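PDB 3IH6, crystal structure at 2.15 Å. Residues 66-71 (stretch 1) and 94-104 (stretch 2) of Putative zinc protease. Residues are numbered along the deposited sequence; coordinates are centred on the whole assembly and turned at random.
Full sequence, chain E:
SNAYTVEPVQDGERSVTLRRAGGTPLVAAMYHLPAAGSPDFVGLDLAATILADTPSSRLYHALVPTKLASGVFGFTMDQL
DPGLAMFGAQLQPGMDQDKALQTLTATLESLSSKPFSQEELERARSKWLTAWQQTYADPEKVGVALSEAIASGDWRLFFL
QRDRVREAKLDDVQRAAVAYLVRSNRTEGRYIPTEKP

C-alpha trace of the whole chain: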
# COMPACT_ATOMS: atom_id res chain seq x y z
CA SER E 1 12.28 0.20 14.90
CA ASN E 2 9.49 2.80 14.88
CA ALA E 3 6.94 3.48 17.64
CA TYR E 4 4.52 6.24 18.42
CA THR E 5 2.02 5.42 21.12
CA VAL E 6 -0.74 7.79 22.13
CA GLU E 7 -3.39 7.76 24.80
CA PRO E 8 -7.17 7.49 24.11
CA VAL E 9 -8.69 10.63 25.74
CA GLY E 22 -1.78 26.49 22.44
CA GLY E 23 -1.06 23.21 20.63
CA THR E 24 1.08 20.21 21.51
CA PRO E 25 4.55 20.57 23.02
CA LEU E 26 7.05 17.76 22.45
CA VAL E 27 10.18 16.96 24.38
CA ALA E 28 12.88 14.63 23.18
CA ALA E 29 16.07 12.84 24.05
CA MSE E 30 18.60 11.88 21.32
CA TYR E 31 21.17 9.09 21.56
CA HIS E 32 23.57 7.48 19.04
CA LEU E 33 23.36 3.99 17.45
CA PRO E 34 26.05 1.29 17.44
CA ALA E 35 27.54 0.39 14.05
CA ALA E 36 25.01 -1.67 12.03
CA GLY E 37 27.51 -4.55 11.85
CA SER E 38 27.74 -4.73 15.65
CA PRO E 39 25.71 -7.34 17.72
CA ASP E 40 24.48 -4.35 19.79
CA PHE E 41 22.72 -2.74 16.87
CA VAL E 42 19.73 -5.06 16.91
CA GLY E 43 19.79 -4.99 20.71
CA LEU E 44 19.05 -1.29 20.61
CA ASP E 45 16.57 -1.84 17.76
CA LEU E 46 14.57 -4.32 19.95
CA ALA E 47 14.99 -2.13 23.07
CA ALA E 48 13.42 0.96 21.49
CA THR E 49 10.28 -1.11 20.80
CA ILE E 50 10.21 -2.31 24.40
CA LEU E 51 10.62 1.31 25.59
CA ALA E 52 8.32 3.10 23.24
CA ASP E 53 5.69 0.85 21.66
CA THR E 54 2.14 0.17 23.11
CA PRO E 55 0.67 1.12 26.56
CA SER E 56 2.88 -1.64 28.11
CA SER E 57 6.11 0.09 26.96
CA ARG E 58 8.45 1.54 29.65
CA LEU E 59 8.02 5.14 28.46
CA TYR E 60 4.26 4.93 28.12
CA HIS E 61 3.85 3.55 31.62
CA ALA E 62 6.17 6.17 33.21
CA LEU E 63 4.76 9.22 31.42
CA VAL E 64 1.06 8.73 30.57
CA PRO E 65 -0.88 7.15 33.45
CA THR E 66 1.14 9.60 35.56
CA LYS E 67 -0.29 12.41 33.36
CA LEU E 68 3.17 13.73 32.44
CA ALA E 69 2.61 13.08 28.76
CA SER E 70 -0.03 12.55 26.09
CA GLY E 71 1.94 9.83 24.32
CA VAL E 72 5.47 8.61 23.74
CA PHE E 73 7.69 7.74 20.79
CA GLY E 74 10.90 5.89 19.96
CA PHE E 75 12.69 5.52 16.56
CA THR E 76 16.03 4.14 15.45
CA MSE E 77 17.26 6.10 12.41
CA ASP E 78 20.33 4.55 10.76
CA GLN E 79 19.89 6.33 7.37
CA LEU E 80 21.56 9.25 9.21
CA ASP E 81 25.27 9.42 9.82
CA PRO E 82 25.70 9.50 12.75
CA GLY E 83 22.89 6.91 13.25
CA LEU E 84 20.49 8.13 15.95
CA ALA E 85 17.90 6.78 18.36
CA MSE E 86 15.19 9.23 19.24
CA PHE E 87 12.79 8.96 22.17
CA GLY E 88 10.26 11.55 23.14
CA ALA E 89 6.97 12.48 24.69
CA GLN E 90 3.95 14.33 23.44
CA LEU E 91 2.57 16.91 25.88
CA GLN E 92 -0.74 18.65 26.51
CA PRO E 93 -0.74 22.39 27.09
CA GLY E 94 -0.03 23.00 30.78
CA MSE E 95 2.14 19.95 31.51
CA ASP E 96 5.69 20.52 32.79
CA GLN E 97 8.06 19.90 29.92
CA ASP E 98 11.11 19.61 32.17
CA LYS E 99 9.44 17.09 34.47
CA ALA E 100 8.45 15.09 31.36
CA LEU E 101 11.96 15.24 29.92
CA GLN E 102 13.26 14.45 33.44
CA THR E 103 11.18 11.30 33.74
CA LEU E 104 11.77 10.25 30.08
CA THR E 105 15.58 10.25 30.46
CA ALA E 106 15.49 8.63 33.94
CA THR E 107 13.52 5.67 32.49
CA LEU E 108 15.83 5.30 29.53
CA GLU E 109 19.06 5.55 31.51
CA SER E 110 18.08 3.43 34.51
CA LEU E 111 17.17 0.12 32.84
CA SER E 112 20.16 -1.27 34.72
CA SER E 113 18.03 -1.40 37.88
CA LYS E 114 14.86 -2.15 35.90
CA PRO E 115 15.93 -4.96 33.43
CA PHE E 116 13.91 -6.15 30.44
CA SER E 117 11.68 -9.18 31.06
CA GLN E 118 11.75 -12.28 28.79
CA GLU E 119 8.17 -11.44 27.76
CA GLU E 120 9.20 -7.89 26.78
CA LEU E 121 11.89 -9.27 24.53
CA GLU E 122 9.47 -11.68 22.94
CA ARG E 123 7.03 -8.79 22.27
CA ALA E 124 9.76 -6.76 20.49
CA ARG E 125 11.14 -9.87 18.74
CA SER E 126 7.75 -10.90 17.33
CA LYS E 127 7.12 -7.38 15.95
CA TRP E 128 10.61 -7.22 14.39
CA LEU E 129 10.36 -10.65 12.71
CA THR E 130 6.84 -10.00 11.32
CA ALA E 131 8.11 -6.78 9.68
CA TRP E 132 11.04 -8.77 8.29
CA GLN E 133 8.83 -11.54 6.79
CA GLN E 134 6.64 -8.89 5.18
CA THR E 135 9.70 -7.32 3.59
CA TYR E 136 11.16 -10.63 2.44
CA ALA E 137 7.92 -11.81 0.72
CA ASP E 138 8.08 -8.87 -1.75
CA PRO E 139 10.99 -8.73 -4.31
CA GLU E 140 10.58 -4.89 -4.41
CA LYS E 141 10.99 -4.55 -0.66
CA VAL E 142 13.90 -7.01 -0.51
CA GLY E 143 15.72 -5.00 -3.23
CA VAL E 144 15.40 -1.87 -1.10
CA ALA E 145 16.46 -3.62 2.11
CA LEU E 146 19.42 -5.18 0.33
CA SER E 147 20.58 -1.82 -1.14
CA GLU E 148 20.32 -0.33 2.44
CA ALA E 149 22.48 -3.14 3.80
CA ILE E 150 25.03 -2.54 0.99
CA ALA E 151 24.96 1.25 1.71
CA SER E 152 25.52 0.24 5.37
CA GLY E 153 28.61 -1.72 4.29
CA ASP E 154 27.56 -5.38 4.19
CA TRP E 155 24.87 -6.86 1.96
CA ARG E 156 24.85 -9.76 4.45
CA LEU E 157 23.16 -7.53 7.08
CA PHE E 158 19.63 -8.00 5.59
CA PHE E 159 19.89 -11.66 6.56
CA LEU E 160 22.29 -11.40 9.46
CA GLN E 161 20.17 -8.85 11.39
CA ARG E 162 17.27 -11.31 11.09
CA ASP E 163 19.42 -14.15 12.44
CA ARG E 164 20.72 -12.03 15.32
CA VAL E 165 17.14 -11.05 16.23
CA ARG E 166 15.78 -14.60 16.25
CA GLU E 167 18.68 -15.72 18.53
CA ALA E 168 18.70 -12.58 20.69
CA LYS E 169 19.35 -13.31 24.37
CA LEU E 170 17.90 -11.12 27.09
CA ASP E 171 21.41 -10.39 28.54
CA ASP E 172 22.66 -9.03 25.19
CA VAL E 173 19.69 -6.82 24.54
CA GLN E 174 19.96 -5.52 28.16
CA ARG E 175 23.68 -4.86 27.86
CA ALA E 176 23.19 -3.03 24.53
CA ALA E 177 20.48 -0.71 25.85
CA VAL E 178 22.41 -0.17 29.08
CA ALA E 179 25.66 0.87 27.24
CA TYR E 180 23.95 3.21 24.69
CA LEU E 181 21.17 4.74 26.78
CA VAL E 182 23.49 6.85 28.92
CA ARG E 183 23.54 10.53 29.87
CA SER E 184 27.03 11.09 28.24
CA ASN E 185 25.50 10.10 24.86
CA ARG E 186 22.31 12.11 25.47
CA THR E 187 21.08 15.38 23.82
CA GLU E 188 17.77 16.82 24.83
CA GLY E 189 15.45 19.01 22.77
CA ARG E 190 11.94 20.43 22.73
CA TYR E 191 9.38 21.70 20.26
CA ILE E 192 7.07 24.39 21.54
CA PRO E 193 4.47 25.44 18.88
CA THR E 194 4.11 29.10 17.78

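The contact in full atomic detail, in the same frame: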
# COMPACT_ATOMS: atom_id res chain seq x y z
N THR E 66 0.70 8.62 34.57
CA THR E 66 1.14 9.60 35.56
C THR E 66 0.73 11.02 35.14
O THR E 66 0.92 11.97 35.88
CB THR E 66 2.66 9.51 35.76
OG1 THR E 66 3.27 9.45 34.48
CG2 THR E 66 3.04 8.22 36.53
N LYS E 67 0.17 11.15 33.94
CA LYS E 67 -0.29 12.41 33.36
C LYS E 67 0.84 13.38 33.02
O LYS E 67 0.61 14.58 32.92
CB LYS E 67 -1.34 13.12 34.25
CG LYS E 67 -2.49 12.27 34.72
CD LYS E 67 -3.22 11.59 33.59
CE LYS E 67 -4.35 10.72 34.12
NZ LYS E 67 -5.25 11.54 34.97
N LEU E 68 2.05 12.87 32.82
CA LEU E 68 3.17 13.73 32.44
C LEU E 68 3.13 13.99 30.93
O LEU E 68 3.55 15.04 30.43
CB LEU E 68 4.51 13.14 32.91
CG LEU E 68 4.70 13.09 34.45
CD1 LEU E 68 5.97 12.37 34.85
CD2 LEU E 68 4.68 14.50 35.04
N ALA E 69 2.56 13.04 30.21
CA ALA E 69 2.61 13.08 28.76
C ALA E 69 1.31 12.54 28.16
O ALA E 69 0.56 11.82 28.80
CB ALA E 69 3.79 12.26 28.27
N SER E 70 1.11 12.91 26.91
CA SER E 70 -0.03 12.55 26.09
C SER E 70 0.22 11.25 25.31
O SER E 70 -0.69 10.49 24.99
CB SER E 70 -0.24 13.71 25.10
OG SER E 70 -1.48 13.61 24.51
N GLY E 71 1.48 11.02 25.00
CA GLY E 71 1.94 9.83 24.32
C GLY E 71 3.46 9.84 24.32
O GLY E 71 4.08 10.82 24.79
N GLY E 94 0.02 22.96 29.31
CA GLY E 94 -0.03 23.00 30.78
C GLY E 94 0.91 22.04 31.50
O GLY E 94 1.30 22.32 32.62
N MSE E 95 1.26 20.92 30.87
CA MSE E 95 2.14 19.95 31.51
C MSE E 95 3.59 20.44 31.52
O MSE E 95 4.04 21.10 30.58
CB MSE E 95 2.06 18.58 30.81
CG MSE E 95 0.67 17.94 30.79
SE MSE E 95 0.68 16.29 29.75
CE MSE E 95 -1.14 15.65 30.12
N ASP E 96 4.31 20.10 32.58
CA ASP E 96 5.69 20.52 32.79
C ASP E 96 6.58 19.76 31.84
O ASP E 96 6.70 18.54 31.93
CB ASP E 96 6.12 20.26 34.24
CG ASP E 96 7.49 20.82 34.56
OD1 ASP E 96 8.48 20.42 33.93
OD2 ASP E 96 7.58 21.66 35.47
N GLN E 97 7.21 20.50 30.93
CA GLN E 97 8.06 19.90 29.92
C GLN E 97 9.36 19.39 30.51
O GLN E 97 9.85 18.37 30.07
CB GLN E 97 8.37 20.88 28.80
CG GLN E 97 7.15 21.64 28.31
CD GLN E 97 7.53 22.78 27.41
OE1 GLN E 97 8.71 23.15 27.32
NE2 GLN E 97 6.55 23.35 26.72
N ASP E 98 9.89 20.08 31.52
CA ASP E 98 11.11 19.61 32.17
C ASP E 98 10.88 18.36 33.01
O ASP E 98 11.71 17.48 33.02
CB ASP E 98 11.74 20.72 33.02
CG ASP E 98 12.11 21.92 32.19
OD1 ASP E 98 12.79 21.75 31.16
OD2 ASP E 98 11.70 23.05 32.55
N LYS E 99 9.75 18.28 33.68
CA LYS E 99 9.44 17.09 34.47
C LYS E 99 9.17 15.90 33.56
O LYS E 99 9.51 14.76 33.92
CB LYS E 99 8.27 17.33 35.42
CG LYS E 99 7.95 16.11 36.28
CD LYS E 99 7.05 16.45 37.45
CE LYS E 99 6.72 15.19 38.26
NZ LYS E 99 7.92 14.34 38.53
N ALA E 100 8.60 16.14 32.37
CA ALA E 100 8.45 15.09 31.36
C ALA E 100 9.81 14.62 30.86
O ALA E 100 10.11 13.44 30.89
CB ALA E 100 7.56 15.57 30.15
N LEU E 101 10.64 15.56 30.45
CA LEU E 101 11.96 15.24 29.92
C LEU E 101 12.81 14.56 31.01
O LEU E 101 13.59 13.64 30.73
CB LEU E 101 12.59 16.54 29.43
CG LEU E 101 13.81 16.54 28.51
CD1 LEU E 101 13.66 15.62 27.32
CD2 LEU E 101 14.04 17.97 28.05
N GLN E 102 12.64 15.03 32.25
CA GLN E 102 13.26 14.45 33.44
C GLN E 102 12.91 12.97 33.57
O GLN E 102 13.81 12.13 33.67
CB GLN E 102 12.82 15.20 34.71
CG GLN E 102 13.06 14.42 36.01
CD GLN E 102 14.52 14.04 36.19
OE1 GLN E 102 15.41 14.82 35.85
NE2 GLN E 102 14.78 12.83 36.72
N THR E 103 11.61 12.67 33.61
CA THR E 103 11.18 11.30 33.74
C THR E 103 11.55 10.46 32.52
O THR E 103 11.95 9.32 32.69
CB THR E 103 9.67 11.20 34.02
OG1 THR E 103 9.32 12.04 35.13
CG2 THR E 103 9.27 9.74 34.31
N LEU E 104 11.38 10.99 31.31
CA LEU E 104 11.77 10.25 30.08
C LEU E 104 13.23 9.75 30.12
O LEU E 104 13.51 8.61 29.78
CB LEU E 104 11.59 11.12 28.82
CG LEU E 104 12.04 10.46 27.50
CD1 LEU E 104 10.84 10.02 26.70
CD2 LEU E 104 12.82 11.45 26.70

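Residues 66-71 form an irregular segment for most of their length, with Gly-71 in a strand. Residues 94-104 begin as a loop and enter a helix at Gln-97, which continues past Leu-104. The two backbones come nearest at Leu-68 and Ala-100, whose CA atoms lie 5.6 Å apart. No hydrogen bond joins the stretches. They are held by packing, and together they bury 339 Å² of surface.

The nonpolar packing centres on Leu-68, which has the largest area covered by the other stretch. Its CA-to-CB bond points sideways, but the m, t rotamer brings its end nearer to the helix. Leu-68 CD2 is the methyl closer to Lys-99, and Leu-68 CD1 is the one that touches Thr-103. Leu-68 CD2 lies 3.9 Å from Lys-99 CG, so the leucine packs on the aliphatic part of the lysine chain. The lysine chain runs along the leucine, and its end stays close: Lys-99 NZ is 4.6 Å from Leu-68 CD1. Leu-68 CD1 lies 3.4 Å from Thr-103 OG1. That is a van der Waals contact, because a methyl carbon offers no polar partner. Thr-103 sits one helical turn after Lys-99, so both can face the same leucine.

The second group of contacts sets side chains against backbone. Met-95 is modelled as selenomethionine, and its CA-to-CB bond points toward stretch 1. Its chain is nearly extended beyond chi1 (m, t, t), which carries the selenium to the backbone of the other segment. Met-95 SE lies 3.2 Å from Leu-68 O and 3.8 Å from Ala-69 N. The terminal methyl Met-95 CE is 3.5 Å from Lys-67 O. Ala-100 adds a looser contact, with its CB 4.1 Å from Leu-68 O. This contact lies where the two backbones are nearest.

The hydrogen bonds lie within stretch 2 and shape the surface that Leu-68 meets. Asp-96 is the N-cap. Its OD1 accepts from Lys-99 N at 2.5 Å, supplying an acceptor for an amide that the first turn would otherwise leave without one. Backbone bonds follow in the usual helical pattern, starting with Ala-100 N to Asp-96 O at 3.1 Å. Thr-103 OG1 donates to Lys-99 O at 3.0 Å. Its hydroxyl is therefore satisfied inside the helix even though it lies against a leucine methyl.

Gly-94 precedes this surface and makes no contact with stretch 1. Its phi of 104° and psi of -28° would jam a CB against the preceding carbonyl O, so the backbone itself calls for glycine.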